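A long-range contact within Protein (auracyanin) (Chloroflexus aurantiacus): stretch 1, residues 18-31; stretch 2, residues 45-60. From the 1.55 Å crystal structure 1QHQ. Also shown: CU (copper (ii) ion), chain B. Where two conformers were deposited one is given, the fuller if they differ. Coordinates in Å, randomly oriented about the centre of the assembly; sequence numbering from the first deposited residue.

Stretch 1 18-31: TVEVRAAPDALAFA
Stretch 2 45-60: LDFVNQNNLGVQHNWV

How do the two backbones run together? Strand 18-22 and strand 45 onward lie parallel, their axes 4.7 Å apart at closest and 22° between their directions, with Val19 beside Leu45, Glu20 beside Asp46, Val21 beside Phe47 and Arg22 beside Val48 at CA-CA spacings of 4.8 to 5.0 Å. Both are extended, phi near -100 to -140° and psi 111 to 160°. The ladder alternates: Asp46 N donates to Val19 O (2.9 Å), Val21 N to Asp46 O (2.8 Å), Val48 N to Val21 O (2.9 Å), and a weak bond from Ala23 N to Val48 O (3.3 Å) ends it.

Which side chains fill the face carrying Val19, Val21, Leu45 and Phe47? Val21 is t (chi1 168°), which sets CG1 3.7 Å from Phe47 CD1 and 4.2 Å from Trp59 CD1, and CG2 4.3 Å from Leu45 CG. Phe47 (t, chi2 33°) leaves the strand on this face, and the end of its side chain comes nearer to the first stretch. Phe30 (m, chi2 -71°) reaches from its loop to direct its edge at the face of Phe47, centroids 5.7 Å apart and planes at 60°, while the edge of Trp59 (t, chi2 92°) faces the Phe30 ring, its five-membered ring centred 5.4 Å away at 73°. These tilted pairings set C-H edges against aromatic faces.

What happens on the face with Glu20, Arg22, Asp46 and Val48? Here charges are paired within the first stretch: Arg22 (m, chi2 -104°, chi3 t) folds back so that NE meets Glu20 OE1 at 2.8 Å, a salt bridge. Its CD packs 3.9 Å from CB of Val48 (t). Glu20, off-rotamer at chi1 -92° and chi2 -104°, brings OE2 within 3.6 Å of Val48 CG2.

How do the loops beyond the strands hold together? Asn52 N donates to Pro25 O (2.6 Å), and its m side chain (chi2 -39°) carries ND2 to OD1 of Asp26 (m, chi2 -53°) at 3.1 Å. Asn51 is p (chi1 70°, chi2 75°), turning inward on its own loop: OD1 accepts from Leu53 N (2.9 Å) and Val55 N (3.1 Å), while ND2 donates to Asn49 OD1 (2.8 Å) and Val55 O (2.8 Å). Leu28 (m, t) places CD2 4.0 Å from CD1 of Leu53 (m, t). His57 (m, chi2 -59°) binds copper through ND1 at 2.0 Å, and its NE2 donates to a water (2.8 Å from that oxygen) that in turn donates to Ala24 O and Ala27 O; Ala23 CB lies 3.6 Å from His57 CD2.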

# COMPACT_ATOMS: atom_id res chain seq x y z
N THR A 18 5.06 14.04 -3.50
CA THR A 18 4.14 13.38 -2.54
C THR A 18 2.85 13.07 -3.30
O THR A 18 2.52 13.71 -4.30
CB THR A 18 3.78 14.23 -1.33
OG1 THR A 18 2.99 15.37 -1.75
CG2 THR A 18 5.03 14.80 -0.64
N VAL A 19 2.18 12.02 -2.85
CA VAL A 19 0.90 11.68 -3.55
C VAL A 19 -0.13 11.25 -2.49
O VAL A 19 0.24 10.55 -1.55
CB VAL A 19 1.12 10.56 -4.57
CG1 VAL A 19 1.76 9.33 -3.92
CG2 VAL A 19 -0.21 10.13 -5.21
N GLU A 20 -1.35 11.69 -2.67
CA GLU A 20 -2.42 11.36 -1.71
C GLU A 20 -3.24 10.17 -2.23
O GLU A 20 -3.62 10.18 -3.39
CB GLU A 20 -3.43 12.53 -1.67
CG GLU A 20 -3.14 13.57 -0.62
CD GLU A 20 -4.04 13.51 0.60
OE1 GLU A 20 -5.26 13.28 0.48
OE2 GLU A 20 -3.51 13.73 1.71
N VAL A 21 -3.49 9.21 -1.36
CA VAL A 21 -4.47 8.14 -1.73
C VAL A 21 -5.57 8.19 -0.67
O VAL A 21 -5.25 8.38 0.51
CB VAL A 21 -3.79 6.79 -1.73
CG1 VAL A 21 -4.80 5.64 -1.81
CG2 VAL A 21 -2.81 6.70 -2.90
N ARG A 22 -6.80 7.96 -1.08
CA ARG A 22 -7.91 7.95 -0.12
C ARG A 22 -8.64 6.58 -0.30
O ARG A 22 -8.62 6.02 -1.38
CB ARG A 22 -8.94 9.05 -0.33
CG ARG A 22 -8.43 10.44 -0.52
CD ARG A 22 -8.54 11.36 0.66
NE ARG A 22 -7.95 12.68 0.37
CZ ARG A 22 -8.55 13.84 0.55
NH1 ARG A 22 -9.79 13.90 1.04
NH2 ARG A 22 -7.93 14.99 0.25
N ALA A 23 -9.37 6.26 0.76
CA ALA A 23 -10.25 5.07 0.67
C ALA A 23 -11.56 5.47 0.04
O ALA A 23 -11.97 6.65 0.10
CB ALA A 23 -10.46 4.54 2.09
N ALA A 24 -12.22 4.52 -0.64
CA ALA A 24 -13.64 4.83 -1.01
C ALA A 24 -14.41 4.92 0.32
O ALA A 24 -14.07 4.19 1.26
CB ALA A 24 -14.19 3.68 -1.83
N PRO A 25 -15.35 5.82 0.41
CA PRO A 25 -16.08 6.04 1.66
C PRO A 25 -17.07 4.93 1.94
O PRO A 25 -17.28 4.61 3.12
CB PRO A 25 -16.76 7.37 1.45
CG PRO A 25 -16.99 7.46 -0.02
CD PRO A 25 -15.80 6.74 -0.66
N ASP A 26 -17.60 4.30 0.91
CA ASP A 26 -18.66 3.30 1.07
C ASP A 26 -18.36 1.98 0.42
O ASP A 26 -19.26 1.13 0.22
CB ASP A 26 -19.98 3.89 0.49
CG ASP A 26 -20.45 5.07 1.34
OD1 ASP A 26 -20.56 4.86 2.57
OD2 ASP A 26 -20.54 6.18 0.81
N ALA A 27 -17.10 1.69 0.11
CA ALA A 27 -16.73 0.43 -0.53
C ALA A 27 -15.39 -0.05 -0.06
O ALA A 27 -14.55 0.78 0.38
CB ALA A 27 -16.72 0.59 -2.06
N LEU A 28 -15.05 -1.31 -0.22
CA LEU A 28 -13.73 -1.84 0.02
C LEU A 28 -12.84 -1.64 -1.22
O LEU A 28 -12.58 -2.51 -2.02
CB LEU A 28 -13.81 -3.32 0.41
CG LEU A 28 -14.79 -3.60 1.58
CD1 LEU A 28 -14.77 -5.09 1.88
CD2 LEU A 28 -14.40 -2.81 2.81
N ALA A 29 -12.43 -0.36 -1.37
CA ALA A 29 -11.65 0.00 -2.56
C ALA A 29 -10.86 1.29 -2.23
O ALA A 29 -11.23 2.04 -1.35
CB ALA A 29 -12.59 0.32 -3.71
N PHE A 30 -9.82 1.48 -3.05
CA PHE A 30 -9.17 2.81 -3.01
C PHE A 30 -10.01 3.74 -3.88
O PHE A 30 -10.53 3.32 -4.92
CB PHE A 30 -7.76 2.67 -3.61
CG PHE A 30 -6.83 1.85 -2.78
CD1 PHE A 30 -6.33 2.32 -1.56
CD2 PHE A 30 -6.46 0.57 -3.17
CE1 PHE A 30 -5.52 1.55 -0.79
CE2 PHE A 30 -5.65 -0.22 -2.39
CZ PHE A 30 -5.14 0.27 -1.19
N ALA A 31 -9.96 5.05 -3.58
CA ALA A 31 -10.62 6.01 -4.45
C ALA A 31 -9.84 6.16 -5.76
O ALA A 31 -10.40 6.36 -6.82
CB ALA A 31 -10.78 7.36 -3.76
N LEU A 45 3.91 8.76 0.17
CA LEU A 45 2.51 8.47 -0.14
C LEU A 45 1.69 8.67 1.16
O LEU A 45 2.09 8.16 2.21
CB LEU A 45 2.40 6.99 -0.56
CG LEU A 45 1.01 6.52 -1.01
CD1 LEU A 45 1.11 5.29 -1.88
CD2 LEU A 45 0.12 6.23 0.21
N ASP A 46 0.73 9.54 1.08
CA ASP A 46 -0.13 9.84 2.23
C ASP A 46 -1.48 9.09 2.02
O ASP A 46 -2.20 9.47 1.10
CB ASP A 46 -0.38 11.33 2.34
CG ASP A 46 0.93 12.13 2.53
OD1 ASP A 46 1.82 11.55 3.15
OD2 ASP A 46 0.92 13.32 2.19
N PHE A 47 -1.74 8.11 2.87
CA PHE A 47 -3.05 7.39 2.74
C PHE A 47 -3.99 7.87 3.84
O PHE A 47 -3.67 7.81 5.03
CB PHE A 47 -2.76 5.90 2.94
CG PHE A 47 -3.98 5.01 2.79
CD1 PHE A 47 -4.96 5.36 1.89
CD2 PHE A 47 -4.11 3.88 3.56
CE1 PHE A 47 -6.13 4.59 1.78
CE2 PHE A 47 -5.25 3.10 3.42
CZ PHE A 47 -6.23 3.44 2.52
N VAL A 48 -5.05 8.54 3.40
CA VAL A 48 -6.07 9.04 4.34
C VAL A 48 -7.28 8.08 4.30
O VAL A 48 -7.86 7.84 3.25
CB VAL A 48 -6.55 10.43 3.86
CG1 VAL A 48 -7.53 11.02 4.87
CG2 VAL A 48 -5.32 11.36 3.71
N ASN A 49 -7.47 7.38 5.42
CA ASN A 49 -8.57 6.40 5.51
C ASN A 49 -9.82 7.04 6.12
O ASN A 49 -10.01 6.87 7.34
CB ASN A 49 -8.16 5.19 6.32
CG ASN A 49 -9.34 4.11 6.32
OD1 ASN A 49 -10.20 4.28 5.52
ND2 ASN A 49 -9.18 3.18 7.20
N GLN A 50 -10.60 7.77 5.37
CA GLN A 50 -11.91 8.25 5.86
C GLN A 50 -13.01 7.45 5.11
O GLN A 50 -13.04 7.41 3.90
CB GLN A 50 -12.08 9.73 5.54
CG GLN A 50 -11.24 10.61 6.48
CD GLN A 50 -11.23 12.05 6.01
OE1 GLN A 50 -12.09 12.47 5.23
NE2 GLN A 50 -10.24 12.81 6.48
N ASN A 51 -13.81 6.74 5.92
CA ASN A 51 -14.84 5.89 5.28
C ASN A 51 -16.05 5.79 6.21
O ASN A 51 -15.91 5.99 7.41
CB ASN A 51 -14.29 4.53 4.92
CG ASN A 51 -13.99 3.59 6.03
OD1 ASN A 51 -14.91 3.00 6.67
ND2 ASN A 51 -12.74 3.35 6.36
N ASN A 52 -17.18 5.47 5.62
CA ASN A 52 -18.43 5.36 6.37
C ASN A 52 -18.69 3.97 6.91
O ASN A 52 -19.77 3.75 7.52
CB ASN A 52 -19.57 5.78 5.41
CG ASN A 52 -19.40 7.23 4.98
OD1 ASN A 52 -18.99 8.05 5.83
ND2 ASN A 52 -19.71 7.55 3.75
N LEU A 53 -17.78 3.03 6.80
CA LEU A 53 -18.00 1.65 7.23
C LEU A 53 -17.41 1.36 8.58
O LEU A 53 -17.49 0.24 9.12
CB LEU A 53 -17.35 0.69 6.18
CG LEU A 53 -17.85 0.88 4.76
CD1 LEU A 53 -17.08 -0.00 3.78
CD2 LEU A 53 -19.35 0.58 4.67
N GLY A 54 -16.52 2.26 9.08
CA GLY A 54 -15.80 1.97 10.31
C GLY A 54 -14.69 0.95 10.10
O GLY A 54 -14.18 0.32 11.02
N VAL A 55 -14.23 0.84 8.82
CA VAL A 55 -13.32 -0.23 8.48
C VAL A 55 -11.86 0.20 8.32
O VAL A 55 -11.57 1.35 7.99
CB VAL A 55 -13.80 -1.00 7.23
CG1 VAL A 55 -13.47 -0.23 5.96
CG2 VAL A 55 -13.22 -2.40 7.22
N GLN A 56 -10.96 -0.68 8.65
CA GLN A 56 -9.53 -0.52 8.53
C GLN A 56 -9.02 -0.76 7.11
O GLN A 56 -9.54 -1.59 6.39
CB GLN A 56 -8.82 -1.50 9.46
CG GLN A 56 -9.06 -1.15 10.93
CD GLN A 56 -8.73 -2.35 11.81
OE1 GLN A 56 -9.48 -3.35 11.75
NE2 GLN A 56 -7.66 -2.29 12.55
N HIS A 57 -7.89 -0.08 6.79
CA HIS A 57 -7.29 -0.21 5.47
C HIS A 57 -5.80 0.20 5.52
O HIS A 57 -5.39 1.00 6.34
CB HIS A 57 -7.91 0.76 4.47
CG HIS A 57 -9.34 0.58 4.07
ND1 HIS A 57 -9.79 -0.58 3.46
CD2 HIS A 57 -10.35 1.46 4.01
CE1 HIS A 57 -11.05 -0.41 3.12
NE2 HIS A 57 -11.43 0.81 3.45
N ASN A 58 -5.07 -0.41 4.58
CA ASN A 58 -3.65 0.03 4.43
C ASN A 58 -3.42 0.14 2.92
O ASN A 58 -4.28 -0.03 2.11
CB ASN A 58 -2.66 -0.83 5.10
CG ASN A 58 -2.43 -2.20 4.53
OD1 ASN A 58 -3.22 -2.60 3.66
ND2 ASN A 58 -1.42 -2.92 4.98
N TRP A 59 -2.22 0.64 2.59
CA TRP A 59 -1.77 0.74 1.19
C TRP A 59 -0.45 -0.02 1.09
O TRP A 59 0.51 0.27 1.86
CB TRP A 59 -1.61 2.18 0.78
CG TRP A 59 -1.16 2.40 -0.65
CD1 TRP A 59 -2.00 2.56 -1.71
CD2 TRP A 59 0.17 2.49 -1.15
NE1 TRP A 59 -1.25 2.77 -2.87
CE2 TRP A 59 0.08 2.68 -2.52
CE3 TRP A 59 1.43 2.41 -0.53
CZ2 TRP A 59 1.22 2.88 -3.33
CZ3 TRP A 59 2.57 2.56 -1.34
CH2 TRP A 59 2.44 2.76 -2.71
N VAL A 60 -0.41 -0.99 0.20
CA VAL A 60 0.73 -1.88 0.06
C VAL A 60 1.15 -2.00 -1.41
O VAL A 60 0.39 -2.44 -2.23
CB VAL A 60 0.46 -3.32 0.56
CG1 VAL A 60 1.73 -4.17 0.48
CG2 VAL A 60 -0.01 -3.26 2.01
CU CU B . -8.76 -2.26 3.02
O HOH W 1 -13.82 8.31 1.34
O HOH W 2 -13.87 2.03 2.71